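Local coordinates for macrolide export ATP-binding/permease protein MacB (Actinobacillus actinomycetemcomitans, PDB 3FTJ), which probably exports macrolides as the non-canonical ABC transporter of a tripartite efflux system, represented here by its periplasmic region, at residues Thr17-Gly21 and Ile32-Lys36; Glu190-Thr194 and Phe206-Asp212. All coordinates share one frame; numbering follows the deposited sequence.

Interaction 1: residues Thr17-Gly21 and Ile32-Lys36; sequences TIFNG and IQNLK
Leu35 reaches from the loop before helix 37-44 and rests on Ile18, in the middle of strand 15-20. Its CG lies beside the backbone N (chi1 -69°), which turns the fork of the side chain toward the strand. One prong lies over the main chain: Leu35 CD1 is 3.3 Å from Ile18 O and 3.8 Å from Phe19 C. The other meets a side chain, Leu35 CD2 standing 4.1 Å from Ile18 CG2. With CG1 beside the backbone N (chi1 -49°), Ile18 CG2 is left anti to that N and faces Leu35. Ile18 also packs on Leu193 and Leu197 of helix 186-201 and on Phe206, while Leu35 leans on Ile173 and Ile176, with His201 at its side; this end of the contact is part of a buried, largely apolar layer.

Farther along the strand Asn20 points into the bend of the loop. Its CB lies 3.3 Å from Ile32 O, and its amide end lies close to the backbone N atoms of Asn34 and Leu35, a polar side chain with loop backbone and the Leu35 side chain against it. Gln33 turns away from the strand and is a marginal neighbour of Asn20; its carbonyl is hydrogen-bonded to Arg172, and the backbone of Leu35 bonds to that of Ile173. Strand and loop run in roughly opposite senses, 149° apart, without pairing as strands. The arrangement is that of a loop leading to a helix, folded against the end of an inner strand of a mixed sheet in the alpha/beta MacB-like periplasmic core domain.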
loop_
_atom_site.group_PDB
_atom_site.type_symbol
_atom_site.label_atom_id
_atom_site.label_comp_id
_atom_site.label_asym_id
_atom_site.label_seq_id
_atom_site.Cartn_x
_atom_site.Cartn_y
_atom_site.Cartn_z
ATOM N N THR A 17 -8.104 -0.981 -5.479
ATOM C CA THR A 17 -7.623 -0.257 -4.308
ATOM C C THR A 17 -8.746 0.599 -3.746
ATOM O O THR A 17 -9.345 1.408 -4.457
ATOM C CB THR A 17 -6.403 0.630 -4.642
ATOM O OG1 THR A 17 -5.368 -0.177 -5.223
ATOM C CG2 THR A 17 -5.860 1.320 -3.380
ATOM N N ILE A 18 -9.038 0.401 -2.467
ATOM C CA ILE A 18 -10.072 1.158 -1.785
ATOM C C ILE A 18 -9.452 2.321 -1.002
ATOM O O ILE A 18 -8.520 2.123 -0.222
ATOM C CB ILE A 18 -10.860 0.246 -0.846
ATOM C CG1 ILE A 18 -11.290 -1.016 -1.599
ATOM C CG2 ILE A 18 -12.066 0.978 -0.280
ATOM C CD1 ILE A 18 -11.313 -2.250 -0.754
ATOM N N PHE A 19 -9.974 3.525 -1.224
ATOM C CA PHE A 19 -9.453 4.750 -0.622
ATOM C C PHE A 19 -10.510 5.448 0.229
ATOM O O PHE A 19 -11.696 5.376 -0.072
ATOM C CB PHE A 19 -9.036 5.738 -1.714
ATOM C CG PHE A 19 -7.816 5.329 -2.479
ATOM C CD1 PHE A 19 -6.553 5.616 -1.997
ATOM C CD2 PHE A 19 -7.932 4.677 -3.692
ATOM C CE1 PHE A 19 -5.428 5.246 -2.700
ATOM C CE2 PHE A 19 -6.809 4.310 -4.400
ATOM C CZ PHE A 19 -5.557 4.597 -3.904
ATOM N N ASN A 20 -10.071 6.153 1.268
ATOM C CA ASN A 20 -10.961 7.015 2.034
ATOM C C ASN A 20 -11.471 8.160 1.177
ATOM O O ASN A 20 -10.753 8.653 0.309
ATOM C CB ASN A 20 -10.228 7.594 3.244
ATOM C CG ASN A 20 -9.740 6.525 4.187
ATOM O OD1 ASN A 20 -8.547 6.399 4.435
ATOM N ND2 ASN A 20 -10.662 5.734 4.700
ATOM N N GLY A 21 -12.702 8.589 1.428
ATOM C CA GLY A 21 -13.225 9.775 0.778
ATOM C C GLY A 21 -14.107 9.482 -0.419
ATOM O O GLY A 21 -14.611 8.369 -0.572
ATOM N N ILE A 32 -9.976 12.193 6.013
ATOM C CA ILE A 32 -10.678 11.469 7.063
ATOM C C ILE A 32 -10.445 9.972 6.928
ATOM O O ILE A 32 -10.854 9.365 5.941
ATOM C CB ILE A 32 -12.192 11.710 6.999
ATOM C CG1 ILE A 32 -12.492 13.171 6.661
ATOM C CG2 ILE A 32 -12.852 11.270 8.305
ATOM C CD1 ILE A 32 -12.212 14.114 7.794
ATOM N N GLN A 33 -9.805 9.370 7.924
ATOM C CA GLN A 33 -9.499 7.945 7.862
ATOM C C GLN A 33 -10.605 7.077 8.454
ATOM O O GLN A 33 -10.753 7.013 9.670
ATOM C CB GLN A 33 -8.216 7.650 8.628
ATOM C CG GLN A 33 -6.962 7.884 7.859
ATOM C CD GLN A 33 -5.765 7.255 8.540
ATOM O OE1 GLN A 33 -5.579 7.385 9.761
ATOM N NE2 GLN A 33 -4.941 6.574 7.754
ATOM N N ASN A 34 -11.361 6.387 7.602
ATOM C CA ASN A 34 -12.395 5.482 8.088
ATOM C C ASN A 34 -12.108 4.026 7.772
ATOM O O ASN A 34 -12.683 3.123 8.387
ATOM C CB ASN A 34 -13.771 5.905 7.582
ATOM C CG ASN A 34 -14.366 7.022 8.406
ATOM O OD1 ASN A 34 -14.865 8.011 7.871
ATOM N ND2 ASN A 34 -14.313 6.871 9.722
ATOM N N LEU A 35 -11.203 3.789 6.829
ATOM C CA LEU A 35 -10.753 2.424 6.572
ATOM C C LEU A 35 -9.980 1.916 7.790
ATOM O O LEU A 35 -9.143 2.633 8.335
ATOM C CB LEU A 35 -9.876 2.374 5.316
ATOM C CG LEU A 35 -10.626 2.643 4.003
ATOM C CD1 LEU A 35 -9.671 2.778 2.827
ATOM C CD2 LEU A 35 -11.648 1.529 3.745
ATOM N N LYS A 36 -10.265 0.685 8.209
ATOM C CA LYS A 36 -9.627 0.082 9.380
ATOM C C LYS A 36 -9.052 -1.277 9.052
ATOM O O LYS A 36 -9.492 -1.945 8.119
ATOM C CB LYS A 36 -10.634 -0.121 10.518
ATOM C CG LYS A 36 -11.622 0.988 10.731
ATOM C CD LYS A 36 -12.602 0.586 11.800
ATOM C CE LYS A 36 -13.619 1.675 12.092
ATOM N NZ LYS A 36 -14.416 1.372 13.347
#

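Interaction 2: residues Glu190-Thr194 and Phe206-Asp212; sequences EKSLT and FFIMNSD
Glu190 and Asn210 meet in a helix-on-sheet (alpha/beta) packing of the MacB periplasmic region, where segment 190-194 of helix 186-201 runs nearly antiparallel to strand 206-209, the axes 10.1 Å apart. Their side chains cross at about a right angle. Asn210 ND2 donates to Glu190 OE1 over 2.7 Å and almost in line (170°); the acceptor lies in the amide plane, whereas the donor stands 49° out of the carboxylate plane. Water 1 lies 2.9 Å from Asn210 OD1 and 3.2 Å from Glu190 OE2 and can donate to either, though it has more acceptors near than protons. Asn210 is also the N-cap of helix 211-219: with CG placed between the backbone N and the carbonyl carbon (chi1 52°), its OD1 accepts from Thr213 N. The residue thus ties the start of one helix to the flank of another. Asp212 brings a second carboxylate near Glu190; that repulsion is probably offset in part by the Asn210 N-H and by the start of helix 211-219.

Farther back along the strand the contact is mainly apolar. Ile208 points at the helix, and its CD1 touches, 3.8 Å from Leu193 CD2 and 3.5 Å from Thr194 OG1, crossing both side chains at a slant. Two residues earlier, at the strand start, Phe206 presents its ring edge to the helix backbone: Thr194 O lies near the ring plane, 3.5 Å from CZ. The Thr194 hydroxyl turns back along its own helix, OG1 giving a 2.9 Å bond to Glu190 O from above the carbonyl plane, while Thr194 N bonds to the same oxygen.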
loop_
_atom_site.group_PDB
_atom_site.type_symbol
_atom_site.label_atom_id
_atom_site.label_comp_id
_atom_site.label_asym_id
_atom_site.label_seq_id
_atom_site.Cartn_x
_atom_site.Cartn_y
_atom_site.Cartn_z
ATOM N N GLU A 190 -16.485 -5.962 -7.517
ATOM C CA GLU A 190 -16.519 -4.575 -7.069
ATOM C C GLU A 190 -17.802 -4.325 -6.295
ATOM O O GLU A 190 -17.773 -3.741 -5.214
ATOM C CB GLU A 190 -16.407 -3.595 -8.242
ATOM C CG GLU A 190 -16.618 -2.143 -7.831
ATOM C CD GLU A 190 -16.195 -1.152 -8.905
ATOM O OE1 GLU A 190 -15.429 -1.545 -9.815
ATOM O OE2 GLU A 190 -16.631 0.018 -8.836
ATOM N N LYS A 191 -18.924 -4.789 -6.840
ATOM C CA LYS A 191 -20.224 -4.552 -6.223
ATOM C C LYS A 191 -20.344 -5.184 -4.842
ATOM O O LYS A 191 -20.838 -4.550 -3.915
ATOM C CB LYS A 191 -21.356 -5.062 -7.121
ATOM C CG LYS A 191 -21.583 -4.222 -8.368
ATOM C CD LYS A 191 -22.722 -4.783 -9.214
ATOM C CE LYS A 191 -24.040 -4.810 -8.437
ATOM N NZ LYS A 191 -25.150 -5.455 -9.218
ATOM N N SER A 192 -19.925 -6.440 -4.715
ATOM C CA SER A 192 -19.973 -7.124 -3.422
ATOM C C SER A 192 -19.095 -6.391 -2.412
ATOM O O SER A 192 -19.474 -6.184 -1.260
ATOM C CB SER A 192 -19.476 -8.564 -3.556
ATOM O OG SER A 192 -20.084 -9.227 -4.650
ATOM N N LEU A 193 -17.911 -6.008 -2.869
ATOM C CA LEU A 193 -16.929 -5.332 -2.046
ATOM C C LEU A 193 -17.483 -3.992 -1.564
ATOM O O LEU A 193 -17.359 -3.640 -0.392
ATOM C CB LEU A 193 -15.663 -5.134 -2.876
ATOM C CG LEU A 193 -14.336 -4.908 -2.176
ATOM C CD1 LEU A 193 -13.215 -5.003 -3.202
ATOM C CD2 LEU A 193 -14.347 -3.555 -1.506
ATOM N N THR A 194 -18.104 -3.253 -2.480
ATOM C CA THR A 194 -18.742 -1.980 -2.156
ATOM C C THR A 194 -19.865 -2.158 -1.150
ATOM O O THR A 194 -19.969 -1.415 -0.180
ATOM C CB THR A 194 -19.329 -1.315 -3.396
ATOM O OG1 THR A 194 -18.275 -1.008 -4.315
ATOM C CG2 THR A 194 -20.065 -0.033 -3.016
ATOM N N PHE A 206 -15.933 5.928 0.953
ATOM C CA PHE A 206 -14.717 5.377 0.365
ATOM C C PHE A 206 -14.973 5.294 -1.119
ATOM O O PHE A 206 -16.115 5.417 -1.560
ATOM C CB PHE A 206 -14.467 3.963 0.898
ATOM C CG PHE A 206 -15.609 3.019 0.646
ATOM C CD1 PHE A 206 -15.692 2.306 -0.544
ATOM C CD2 PHE A 206 -16.611 2.861 1.587
ATOM C CE1 PHE A 206 -16.754 1.438 -0.787
ATOM C CE2 PHE A 206 -17.678 2.003 1.356
ATOM C CZ PHE A 206 -17.752 1.289 0.162
ATOM N N PHE A 207 -13.924 5.079 -1.898
ATOM C CA PHE A 207 -14.106 4.854 -3.325
ATOM C C PHE A 207 -13.112 3.812 -3.800
ATOM O O PHE A 207 -12.095 3.571 -3.147
ATOM C CB PHE A 207 -13.983 6.156 -4.123
ATOM C CG PHE A 207 -12.651 6.843 -3.989
ATOM C CD1 PHE A 207 -11.715 6.776 -5.010
ATOM C CD2 PHE A 207 -12.341 7.576 -2.852
ATOM C CE1 PHE A 207 -10.492 7.417 -4.897
ATOM C CE2 PHE A 207 -11.117 8.226 -2.734
ATOM C CZ PHE A 207 -10.194 8.145 -3.757
ATOM N N ILE A 208 -13.420 3.184 -4.928
ATOM C CA ILE A 208 -12.620 2.076 -5.425
ATOM C C ILE A 208 -11.956 2.442 -6.743
ATOM O O ILE A 208 -12.587 3.013 -7.633
ATOM C CB ILE A 208 -13.482 0.812 -5.586
ATOM C CG1 ILE A 208 -14.132 0.447 -4.247
ATOM C CG2 ILE A 208 -12.648 -0.345 -6.120
ATOM C CD1 ILE A 208 -14.762 -0.932 -4.224
ATOM N N MET A 209 -10.667 2.132 -6.841
ATOM C CA MET A 209 -9.886 2.377 -8.044
ATOM C C MET A 209 -9.541 1.038 -8.670
ATOM O O MET A 209 -8.980 0.168 -8.013
ATOM C CB MET A 209 -8.579 3.089 -7.704
ATOM C CG MET A 209 -8.718 4.457 -7.083
ATOM S SD MET A 209 -8.776 5.757 -8.324
ATOM C CE MET A 209 -10.530 6.115 -8.374
ATOM N N ASN A 210 -9.873 0.884 -9.946
ATOM C CA ASN A 210 -9.504 -0.302 -10.705
ATOM C C ASN A 210 -9.512 0.001 -12.195
ATOM O O ASN A 210 -9.673 1.154 -12.599
ATOM C CB ASN A 210 -10.444 -1.467 -10.384
ATOM C CG ASN A 210 -11.901 -1.092 -10.518
ATOM O OD1 ASN A 210 -12.252 -0.165 -11.245
ATOM N ND2 ASN A 210 -12.763 -1.817 -9.820
ATOM N N SER A 211 -9.343 -1.035 -13.009
ATOM C CA SER A 211 -9.379 -0.886 -14.462
ATOM C C SER A 211 -10.645 -0.158 -14.913
ATOM O O SER A 211 -10.583 0.794 -15.693
ATOM C CB SER A 211 -9.294 -2.253 -15.136
ATOM O OG SER A 211 -9.103 -2.111 -16.530
ATOM N N ASP A 212 -11.792 -0.601 -14.409
ATOM C CA ASP A 212 -13.064 0.018 -14.769
ATOM C C ASP A 212 -13.093 1.522 -14.482
ATOM O O ASP A 212 -13.628 2.299 -15.275
ATOM C CB ASP A 212 -14.225 -0.671 -14.053
ATOM C CG ASP A 212 -15.572 -0.112 -14.467
ATOM O OD1 ASP A 212 -15.930 -0.251 -15.661
ATOM O OD2 ASP A 212 -16.269 0.470 -13.601
HETATM O O HOH W 1 -14.657 1.397 -10.949
#

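The two contacts share one sheet. Strand 15-20 of interaction 1 pairs antiparallel with strand 206-209 of interaction 2, through probable hydrogen bonds from Met209 N to Thr17 O (2.8 Å) and from Phe19 N to Phe207 O (2.9 Å). Their apolar parts merge under helix 186-201, where Ile18 touches both Leu193 and Phe206; on the other face the rings of Phe19 and Phe207 meet. Both contacts are partly buried, interaction 1 lying nearer the centre of the chain. It sets a loop against a strand end, largely by side chain on main chain. Interaction 2 sets a helix on a strand and adds a charged, watered end where helix 211-219 begins.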